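Local coordinates for BugD (Bordetella pertussis Tohama I, PDB 2F5X), which is a periplasmic solute receptor that binds aspartic acid and probably serves in its uptake, within a family linked to tripartite tricarboxylate transporters, at residues Lys257-Gly262 with Asn282-Glu287; Asn124-Leu129 with Asp221-Asp226. All blocks are in the same frame, centred on the assembly; numbering follows the deposited sequence.

Interaction 1 (Lys257-Gly262 with Asn282-Glu287); sequences KSLQAG and NEANPE
The methyl of A284 sits between the side chains of L259 and Q260, where the loop before helix 286-306 meets helix 249-263. On the tight side, A284 CB lies 3.7 Å from L259 CD2 and 3.8 Å from L259 CG, while Q260 CG reaches the same A284 CB at 3.7 Å. L259 sends CG anti to its own backbone N (chi1 175°) and also packs on I105 and V108 of strand 102-117, so the buried side of the contact is apolar and continues onto the sheet. L263, one turn further along the helix, adds to the cover over A284.

The loop partner is an inverse gamma turn centred on A284, with a weak bond of 3.0 Å from N285 N to E283 O. Directly after it N285 takes the N-cap position of helix 286-306, its OD1 accepting from A288 N, so the turn delivers the chain into a new helix.

Toward solvent the contact thins to one polar link. The Q260 chain runs extended beyond CG across the turn, and NE2 donates to A284 O at 2.8 Å, nearly straight at 169°. The acceptor lies in the plane of the Q260 amide, yet the donor stands 40° above the carbonyl plane, off the lone pairs. Beyond it, N285 CB is met loosely, 4.3 Å from Q260 NE2.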
loop_
_atom_site.group_PDB
_atom_site.type_symbol
_atom_site.label_atom_id
_atom_site.label_comp_id
_atom_site.label_asym_id
_atom_site.label_seq_id
_atom_site.Cartn_x
_atom_site.Cartn_y
_atom_site.Cartn_z
ATOM N N LYS A 257 2.070 -13.045 -18.433
ATOM C CA LYS A 257 0.869 -13.213 -19.247
ATOM C C LYS A 257 -0.385 -13.302 -18.382
ATOM O O LYS A 257 -1.424 -12.726 -18.720
ATOM C CB LYS A 257 0.984 -14.462 -20.117
ATOM C CG LYS A 257 1.871 -14.249 -21.316
ATOM C CD LYS A 257 2.255 -15.574 -21.941
ATOM C CE LYS A 257 1.158 -16.090 -22.828
ATOM N NZ LYS A 257 1.638 -17.276 -23.594
ATOM N N SER A 258 -0.271 -14.013 -17.263
ATOM C CA SER A 258 -1.391 -14.205 -16.347
ATOM C C SER A 258 -1.736 -12.908 -15.626
ATOM O O SER A 258 -2.908 -12.583 -15.470
ATOM C CB SER A 258 -1.080 -15.312 -15.338
ATOM O OG SER A 258 -0.791 -16.530 -16.002
ATOM N N LEU A 259 -0.715 -12.167 -15.203
ATOM C CA LEU A 259 -0.934 -10.860 -14.591
ATOM C C LEU A 259 -1.631 -9.913 -15.570
ATOM O O LEU A 259 -2.604 -9.249 -15.210
ATOM C CB LEU A 259 0.385 -10.250 -14.080
ATOM C CG LEU A 259 0.290 -8.818 -13.525
ATOM C CD1 LEU A 259 -0.638 -8.721 -12.302
ATOM C CD2 LEU A 259 1.666 -8.259 -13.204
ATOM N N GLN A 260 -1.156 -9.876 -16.814
ATOM C CA GLN A 260 -1.760 -8.987 -17.805
ATOM C C GLN A 260 -3.235 -9.322 -18.020
ATOM O O GLN A 260 -4.081 -8.429 -18.104
ATOM C CB GLN A 260 -0.984 -9.048 -19.117
ATOM C CG GLN A 260 0.321 -8.278 -19.014
ATOM C CD GLN A 260 1.159 -8.341 -20.267
ATOM O OE1 GLN A 260 0.686 -8.775 -21.331
ATOM N NE2 GLN A 260 2.404 -7.897 -20.158
ATOM N N ALA A 261 -3.537 -10.612 -18.080
ATOM C CA ALA A 261 -4.916 -11.045 -18.262
ATOM C C ALA A 261 -5.750 -10.707 -17.028
ATOM O O ALA A 261 -6.894 -10.266 -17.145
ATOM C CB ALA A 261 -4.968 -12.527 -18.555
ATOM N N GLY A 262 -5.168 -10.907 -15.849
ATOM C CA GLY A 262 -5.832 -10.560 -14.599
ATOM C C GLY A 262 -6.195 -9.085 -14.498
ATOM O O GLY A 262 -7.262 -8.736 -13.991
ATOM N N ASN A 282 -1.485 -1.582 -18.693
ATOM C CA ASN A 282 -0.466 -1.621 -19.729
ATOM C C ASN A 282 0.961 -1.555 -19.182
ATOM O O ASN A 282 1.926 -1.417 -19.941
ATOM C CB ASN A 282 -0.699 -0.501 -20.749
ATOM C CG ASN A 282 0.069 -0.730 -22.039
ATOM O OD1 ASN A 282 0.073 -1.836 -22.573
ATOM N ND2 ASN A 282 0.758 0.308 -22.524
ATOM N N GLU A 283 1.084 -1.672 -17.863
ATOM C CA GLU A 283 2.382 -1.621 -17.198
ATOM C C GLU A 283 2.689 -2.902 -16.429
ATOM O O GLU A 283 3.576 -2.918 -15.564
ATOM C CB GLU A 283 2.455 -0.398 -16.274
ATOM C CG GLU A 283 2.413 0.925 -17.024
ATOM C CD GLU A 283 1.004 1.369 -17.342
ATOM O OE1 GLU A 283 0.099 1.100 -16.521
ATOM O OE2 GLU A 283 0.790 1.982 -18.415
ATOM N N ALA A 284 1.978 -3.976 -16.769
ATOM C CA ALA A 284 2.201 -5.284 -16.159
ATOM C C ALA A 284 3.300 -6.045 -16.910
ATOM O O ALA A 284 3.060 -7.079 -17.536
ATOM C CB ALA A 284 0.891 -6.085 -16.106
ATOM N N ASN A 285 4.510 -5.498 -16.860
ATOM C CA ASN A 285 5.672 -6.143 -17.461
ATOM C C ASN A 285 6.889 -5.886 -16.587
ATOM O O ASN A 285 6.887 -4.915 -15.810
ATOM C CB ASN A 285 5.901 -5.675 -18.907
ATOM C CG ASN A 285 6.101 -4.179 -19.020
ATOM O OD1 ASN A 285 7.161 -3.656 -18.684
ATOM N ND2 ASN A 285 5.083 -3.486 -19.523
ATOM N N PRO A 286 7.895 -6.767 -16.655
ATOM C CA PRO A 286 9.065 -6.659 -15.769
ATOM C C PRO A 286 9.776 -5.317 -15.860
ATOM O O PRO A 286 10.177 -4.766 -14.832
ATOM C CB PRO A 286 9.966 -7.791 -16.265
ATOM C CG PRO A 286 8.970 -8.820 -16.712
ATOM C CD PRO A 286 7.972 -7.983 -17.493
ATOM N N GLU A 287 9.924 -4.796 -17.071
ATOM C CA GLU A 287 10.653 -3.542 -17.271
ATOM C C GLU A 287 9.990 -2.350 -16.584
ATOM O O GLU A 287 10.675 -1.495 -16.009
ATOM C CB GLU A 287 10.837 -3.277 -18.763
ATOM C CG GLU A 287 11.721 -4.315 -19.453
ATOM C CD GLU A 287 10.973 -5.530 -20.010
ATOM O OE1 GLU A 287 9.742 -5.692 -19.804
ATOM O OE2 GLU A 287 11.643 -6.348 -20.678
#

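Interaction 2 (Asn124-Leu129 with Asp221-Asp226); sequences NNIKEL and DLPTMD
The P223 ring, puckered at CG and so only roughly flat, offers that corner to I126: P223 CG lies 4.1 Å from I126 CG2, the two side chains sliding past each other in opposite directions. S228 touches both residues from outside the pair. The other branch of I126 serves a second partner. With CG1 anti to the backbone N (chi1 -174°), CD1 comes to 3.9 Å from SE of M225, a selenomethionine whose chain bends at both chi2 and chi3 and crosses the isoleucine at about a right angle. One forked side chain thus spans a proline and a selenium, by apolar contact throughout. M225 is buried and rests in turn on A209 and Y230.

Two flat polar groups of the helical segment are used within it. The N125 amide takes E128 N on OD1 at 2.8 Å, the donor tilted 23° from the carbonyl plane, and the E128 carboxylate accepts from N124 N through OE1 at 3.0 Å. These two bonds tie the residues before the helix to its first turn. I126 directly follows the cap and faces P223 and M225, in an arrangement characteristic of an asparagine N-cap opening a helix, here helix 126-136.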
loop_
_atom_site.group_PDB
_atom_site.type_symbol
_atom_site.label_atom_id
_atom_site.label_comp_id
_atom_site.label_asym_id
_atom_site.label_seq_id
_atom_site.Cartn_x
_atom_site.Cartn_y
_atom_site.Cartn_z
ATOM N N ASN A 124 -14.126 18.736 11.789
ATOM C CA ASN A 124 -15.008 18.327 10.702
ATOM C C ASN A 124 -14.444 18.554 9.312
ATOM O O ASN A 124 -15.042 18.123 8.336
ATOM C CB ASN A 124 -16.370 19.016 10.839
ATOM C CG ASN A 124 -17.178 18.453 11.986
ATOM O OD1 ASN A 124 -17.009 17.299 12.351
ATOM N ND2 ASN A 124 -18.059 19.265 12.559
ATOM N N ASN A 125 -13.284 19.207 9.225
ATOM C CA ASN A 125 -12.649 19.456 7.928
ATOM C C ASN A 125 -11.127 19.527 8.061
ATOM O O ASN A 125 -10.604 19.549 9.185
ATOM C CB ASN A 125 -13.238 20.713 7.248
ATOM C CG ASN A 125 -12.954 21.997 8.025
ATOM O OD1 ASN A 125 -11.818 22.287 8.360
ATOM N ND2 ASN A 125 -13.994 22.780 8.286
ATOM N N ILE A 126 -10.420 19.524 6.932
ATOM C CA ILE A 126 -8.956 19.451 6.963
ATOM C C ILE A 126 -8.297 20.674 7.630
ATOM O O ILE A 126 -7.297 20.521 8.332
ATOM C CB ILE A 126 -8.369 19.154 5.542
ATOM C CG1 ILE A 126 -6.844 18.931 5.582
ATOM C CG2 ILE A 126 -8.728 20.256 4.531
ATOM C CD1 ILE A 126 -6.370 17.765 6.456
ATOM N N LYS A 127 -8.862 21.866 7.435
ATOM C CA LYS A 127 -8.344 23.062 8.101
ATOM C C LYS A 127 -8.451 22.900 9.619
ATOM O O LYS A 127 -7.478 23.126 10.350
ATOM C CB LYS A 127 -9.092 24.322 7.647
ATOM C CG LYS A 127 -8.562 25.589 8.301
ATOM C CD LYS A 127 -9.300 26.827 7.814
ATOM C CE LYS A 127 -8.678 28.082 8.408
ATOM N NZ LYS A 127 -9.161 28.310 9.796
ATOM N N GLU A 128 -9.630 22.489 10.080
ATOM C CA GLU A 128 -9.856 22.272 11.503
ATOM C C GLU A 128 -9.047 21.117 12.038
ATOM O O GLU A 128 -8.627 21.153 13.193
ATOM C CB GLU A 128 -11.321 22.023 11.799
ATOM C CG GLU A 128 -12.171 23.245 11.589
ATOM C CD GLU A 128 -13.614 22.894 11.333
ATOM O OE1 GLU A 128 -13.969 21.693 11.389
ATOM O OE2 GLU A 128 -14.392 23.825 11.072
ATOM N N LEU A 129 -8.827 20.097 11.210
ATOM C CA LEU A 129 -7.978 18.980 11.622
ATOM C C LEU A 129 -6.563 19.439 11.953
ATOM O O LEU A 129 -6.018 19.080 13.007
ATOM C CB LEU A 129 -7.936 17.870 10.560
ATOM C CG LEU A 129 -6.980 16.709 10.875
ATOM C CD1 LEU A 129 -7.483 15.877 12.052
ATOM C CD2 LEU A 129 -6.750 15.816 9.663
ATOM N N ASP A 221 -16.182 14.593 -2.428
ATOM C CA ASP A 221 -16.239 15.690 -1.462
ATOM C C ASP A 221 -14.971 15.861 -0.637
ATOM O O ASP A 221 -14.885 16.776 0.183
ATOM C CB ASP A 221 -17.454 15.538 -0.537
ATOM C CG ASP A 221 -18.769 15.685 -1.277
ATOM O OD1 ASP A 221 -18.811 16.408 -2.300
ATOM O OD2 ASP A 221 -19.821 15.113 -0.910
ATOM N N LEU A 222 -13.977 15.003 -0.847
ATOM C CA LEU A 222 -12.729 15.138 -0.102
ATOM C C LEU A 222 -11.709 15.929 -0.905
ATOM O O LEU A 222 -11.366 15.540 -2.029
ATOM C CB LEU A 222 -12.161 13.766 0.276
ATOM C CG LEU A 222 -13.056 12.826 1.104
ATOM C CD1 LEU A 222 -12.299 11.525 1.400
ATOM C CD2 LEU A 222 -13.553 13.474 2.397
ATOM N N PRO A 223 -11.204 17.024 -0.331
ATOM C CA PRO A 223 -10.189 17.820 -1.022
ATOM C C PRO A 223 -8.875 17.061 -1.061
ATOM O O PRO A 223 -8.598 16.226 -0.178
ATOM C CB PRO A 223 -10.051 19.069 -0.134
ATOM C CG PRO A 223 -10.418 18.588 1.247
ATOM C CD PRO A 223 -11.531 17.571 1.005
ATOM N N THR A 224 -8.063 17.348 -2.069
ATOM C CA THR A 224 -6.685 16.870 -2.039
ATOM C C THR A 224 -5.901 17.653 -0.998
ATOM O O THR A 224 -6.254 18.788 -0.647
ATOM C CB THR A 224 -5.985 17.012 -3.399
ATOM O OG1 THR A 224 -5.823 18.401 -3.711
ATOM C CG2 THR A 224 -6.847 16.461 -4.528
HETATM N N MSE A 225 -4.831 17.047 -0.507
HETATM C CA MSE A 225 -3.923 17.761 0.381
HETATM C C MSE A 225 -3.294 18.932 -0.385
HETATM O O MSE A 225 -3.097 20.014 0.167
HETATM C CB MSE A 225 -2.863 16.814 0.938
HETATM C CG MSE A 225 -3.418 15.819 1.946
HETATM SE SE MSE A 225 -3.980 16.697 3.596
HETATM C CE MSE A 225 -2.242 16.902 4.443
ATOM N N ASP A 226 -3.010 18.711 -1.667
ATOM C CA ASP A 226 -2.428 19.745 -2.528
ATOM C C ASP A 226 -3.301 21.010 -2.579
ATOM O O ASP A 226 -2.791 22.129 -2.417
ATOM C CB ASP A 226 -2.171 19.169 -3.930
ATOM C CG ASP A 226 -1.549 20.169 -4.879
ATOM O OD1 ASP A 226 -0.373 20.558 -4.674
ATOM O OD2 ASP A 226 -2.153 20.602 -5.881
#

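Overall arrangement
Neither contact is central: interaction 1 lies about 19 Å and interaction 2 about 21 Å from the centre of the chain, with their own centres 36 Å apart and no touch between them. Each is partly buried and joins a helix to a loop, but they share no helix. Both back onto the same mixed sheet, interaction 1 through strand 102-117 and interaction 2 through strand 206-210, its antiparallel neighbour. An asparagine N-cap occurs in each, on the loop partner in interaction 1 and on the helical partner in interaction 2. The chemistry differs: 257-262 with 282-287 adds a side-chain-to-backbone bond to its apolar packing, whereas 124-129 and 221-226 meet through apolar groups.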